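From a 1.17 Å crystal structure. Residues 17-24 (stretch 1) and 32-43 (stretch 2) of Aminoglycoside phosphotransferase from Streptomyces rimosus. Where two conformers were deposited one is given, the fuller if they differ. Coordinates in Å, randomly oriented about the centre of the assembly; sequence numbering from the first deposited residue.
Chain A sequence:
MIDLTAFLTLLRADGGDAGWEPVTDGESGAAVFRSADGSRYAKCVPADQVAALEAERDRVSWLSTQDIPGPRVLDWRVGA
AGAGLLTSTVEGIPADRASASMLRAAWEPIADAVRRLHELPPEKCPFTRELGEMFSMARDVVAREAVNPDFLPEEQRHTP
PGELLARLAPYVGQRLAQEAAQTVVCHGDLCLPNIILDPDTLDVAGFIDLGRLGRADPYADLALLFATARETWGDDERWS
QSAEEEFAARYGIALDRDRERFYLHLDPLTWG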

# COMPACT_ATOMS: atom_id res chain seq x y z
N ASP A 17 19.28 -18.33 -14.17
CA ASP A 17 20.29 -17.20 -14.40
C ASP A 17 19.56 -15.84 -14.67
O ASP A 17 19.78 -15.16 -15.66
CB ASP A 17 21.25 -17.55 -15.53
N ALA A 18 18.67 -15.47 -13.74
CA ALA A 18 17.77 -14.34 -13.89
C ALA A 18 18.38 -13.04 -13.46
O ALA A 18 17.77 -11.98 -13.74
CB ALA A 18 16.52 -14.65 -13.11
N GLY A 19 19.58 -13.08 -12.87
CA GLY A 19 20.26 -11.88 -12.41
C GLY A 19 19.51 -11.10 -11.40
O GLY A 19 19.49 -9.89 -11.46
N TRP A 20 18.86 -11.82 -10.48
CA TRP A 20 18.14 -11.21 -9.32
C TRP A 20 19.04 -10.24 -8.59
O TRP A 20 20.18 -10.57 -8.26
CB TRP A 20 17.69 -12.31 -8.37
CG TRP A 20 16.61 -13.15 -8.90
CD1 TRP A 20 16.70 -14.46 -9.23
CD2 TRP A 20 15.22 -12.80 -9.06
NE1 TRP A 20 15.50 -14.93 -9.66
CE2 TRP A 20 14.56 -13.93 -9.54
CE3 TRP A 20 14.48 -11.62 -8.87
CZ2 TRP A 20 13.20 -13.91 -9.83
CZ3 TRP A 20 13.15 -11.62 -9.13
CH2 TRP A 20 12.50 -12.75 -9.59
N GLU A 21 18.55 -9.02 -8.34
CA GLU A 21 19.28 -8.04 -7.58
C GLU A 21 18.36 -7.36 -6.65
O GLU A 21 17.23 -7.13 -7.01
CB GLU A 21 19.86 -6.96 -8.50
N PRO A 22 18.82 -7.05 -5.45
CA PRO A 22 17.92 -6.29 -4.57
C PRO A 22 17.67 -4.89 -5.11
O PRO A 22 18.59 -4.28 -5.69
CB PRO A 22 18.66 -6.28 -3.23
CG PRO A 22 20.05 -6.64 -3.52
CD PRO A 22 20.09 -7.41 -4.79
N VAL A 23 16.46 -4.39 -4.89
CA VAL A 23 16.09 -3.02 -5.24
C VAL A 23 15.68 -2.18 -4.02
O VAL A 23 15.73 -0.96 -4.11
CB VAL A 23 15.02 -2.97 -6.38
CG1 VAL A 23 15.65 -3.40 -7.71
CG2 VAL A 23 13.87 -3.89 -6.10
N THR A 24 15.30 -2.83 -2.91
CA THR A 24 14.85 -2.15 -1.63
C THR A 24 14.52 -3.15 -0.50
O THR A 24 14.67 -4.41 -0.64
CB THR A 24 13.62 -1.24 -1.85
N VAL A 32 13.20 -6.83 -1.38
CA VAL A 32 12.57 -6.90 -2.71
C VAL A 32 13.71 -6.96 -3.74
O VAL A 32 14.73 -6.23 -3.68
CB VAL A 32 11.63 -5.72 -2.96
CG1 VAL A 32 11.09 -5.71 -4.40
CG2 VAL A 32 10.49 -5.79 -1.96
N PHE A 33 13.55 -7.85 -4.69
CA PHE A 33 14.49 -8.12 -5.75
C PHE A 33 13.81 -7.95 -7.08
O PHE A 33 12.59 -8.12 -7.18
CB PHE A 33 15.04 -9.56 -5.66
CG PHE A 33 15.77 -9.88 -4.40
CD1 PHE A 33 15.07 -10.17 -3.22
CD2 PHE A 33 17.14 -9.89 -4.36
CE1 PHE A 33 15.75 -10.49 -2.06
CE2 PHE A 33 17.77 -10.18 -3.20
CZ PHE A 33 17.11 -10.49 -2.06
N ARG A 34 14.58 -7.71 -8.13
CA ARG A 34 14.08 -7.61 -9.51
C ARG A 34 14.99 -8.43 -10.38
O ARG A 34 16.20 -8.44 -10.17
CB ARG A 34 13.98 -6.14 -9.97
CG ARG A 34 13.23 -5.96 -11.28
CD ARG A 34 12.94 -4.49 -11.55
NE ARG A 34 14.22 -3.87 -11.83
N SER A 35 14.44 -9.08 -11.38
CA SER A 35 15.21 -9.81 -12.34
C SER A 35 15.97 -8.82 -13.23
O SER A 35 15.58 -7.67 -13.37
CB SER A 35 14.31 -10.72 -13.17
OG SER A 35 13.40 -9.99 -13.98
N ALA A 36 17.05 -9.28 -13.85
CA ALA A 36 17.87 -8.41 -14.67
C ALA A 36 17.08 -7.82 -15.85
O ALA A 36 17.33 -6.68 -16.26
CB ALA A 36 19.08 -9.15 -15.17
N ASP A 37 16.16 -8.60 -16.43
CA ASP A 37 15.39 -8.12 -17.56
C ASP A 37 14.26 -7.20 -17.15
O ASP A 37 13.55 -6.65 -18.00
CB ASP A 37 14.92 -9.27 -18.46
CG ASP A 37 13.87 -10.16 -17.83
OD1 ASP A 37 13.35 -9.87 -16.71
OD2 ASP A 37 13.56 -11.20 -18.49
N GLY A 38 14.06 -7.07 -15.83
CA GLY A 38 13.04 -6.17 -15.29
C GLY A 38 11.63 -6.72 -15.23
O GLY A 38 10.74 -6.00 -14.80
N SER A 39 11.42 -7.95 -15.70
CA SER A 39 10.10 -8.48 -15.89
C SER A 39 9.49 -9.20 -14.70
O SER A 39 8.30 -9.49 -14.70
CB SER A 39 10.07 -9.44 -17.07
OG SER A 39 10.77 -10.64 -16.80
N ARG A 40 10.31 -9.52 -13.70
CA ARG A 40 9.84 -10.22 -12.52
C ARG A 40 10.38 -9.55 -11.28
O ARG A 40 11.51 -9.01 -11.28
CB ARG A 40 10.28 -11.70 -12.53
CG ARG A 40 9.75 -12.47 -13.73
CD ARG A 40 10.08 -13.97 -13.77
NE ARG A 40 9.52 -14.53 -15.09
CZ ARG A 40 8.88 -15.71 -15.27
NH1 ARG A 40 8.75 -16.56 -14.28
NH2 ARG A 40 8.34 -16.00 -16.44
N TYR A 41 9.56 -9.54 -10.23
CA TYR A 41 9.94 -9.09 -8.92
C TYR A 41 9.86 -10.24 -7.94
O TYR A 41 9.12 -11.21 -8.16
CB TYR A 41 9.04 -7.96 -8.44
CG TYR A 41 9.35 -6.59 -8.94
CD1 TYR A 41 8.97 -6.21 -10.18
CD2 TYR A 41 10.06 -5.69 -8.14
CE1 TYR A 41 9.22 -4.94 -10.66
CE2 TYR A 41 10.38 -4.39 -8.62
CZ TYR A 41 9.91 -4.04 -9.89
OH TYR A 41 10.12 -2.76 -10.33
N ALA A 42 10.60 -10.13 -6.84
CA ALA A 42 10.52 -11.12 -5.76
C ALA A 42 10.54 -10.41 -4.41
O ALA A 42 11.39 -9.52 -4.20
CB ALA A 42 11.57 -12.16 -5.82
N LYS A 43 9.71 -10.81 -3.51
CA LYS A 43 9.76 -10.31 -2.15
C LYS A 43 10.06 -11.47 -1.27
O LYS A 43 9.40 -12.52 -1.37
CB LYS A 43 8.42 -9.69 -1.79
CG LYS A 43 8.32 -9.08 -0.45
CD LYS A 43 7.07 -8.22 -0.32
CE LYS A 43 6.92 -7.87 1.17
NZ LYS A 43 5.66 -7.09 1.33

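How does stretch 2 first engage stretch 1? At V32 the backbone works in both directions: V32 N donates to T24 O at 2.9 Å, and V32 O accepts from V23 N at 2.8 Å, both nearly linear. The same carbonyl also receives a CA-H...O contact, with P22 CA 3.3 Å from V32 O. Beside these polar links the valine side chains meet, V23 CG2 lying 3.7 Å from V32 CG1, adding a small apolar patch.

What happens along F33 and R34, where the two chains run antiparallel? F33 faces P22 as a non-hydrogen-bonded pair, their CA atoms 4.1 Å apart. A proline lacks an amide hydrogen, and this position asks for none. Their side chains diverge, yet P22 CD still comes within 3.9 Å of F33 CD2, and F33 CA makes a CA-H...O contact of 3.2 Å with E21 O. One residue on, R34 and E21 form the hydrogen-bonded pair: R34 N donates to E21 O at 2.9 Å, and E21 N returns a bond to R34 O at 3.0 Å. Both side chains lie on the same face of the sheet, but each is modelled only in part, so the coordinates reveal no contact between their charged ends.

How does the pairing finish as the chain enters its turn? S35 begins a type I turn that ends at G38, and A36 supplies the last bond across the contact, from A36 N to A18 O at 2.8 Å and almost straight. G19 O is also near, 3.5 Å from A36 N, but the angle is too poor for a hydrogen bond. G19 has a positive phi, and a CB there would fall 2.8 Å from A36 CB, a clash that its missing side chain avoids. In and just after the turn, D37 OD1 accepts from S35 OG and S39 OG, each at 2.7 Å, and from S39 N at 2.9 Å.

What does the returning strand, R40 to A42, add? It offers a surface for W20, whose CA-to-CB bond points sideways but whose ring end comes nearer. S35 CB lies over one face of the indole, while W20 CZ3 packs 3.7 Å from A42 CB and W20 CE3 sits 3.9 Å from F33 CB. R40 adds a side-chain approach of 3.8 Å between its CB and W20 CH2. This tryptophan therefore spans both strands of the hairpin, which are themselves tied by paired bonds between F33 and A42.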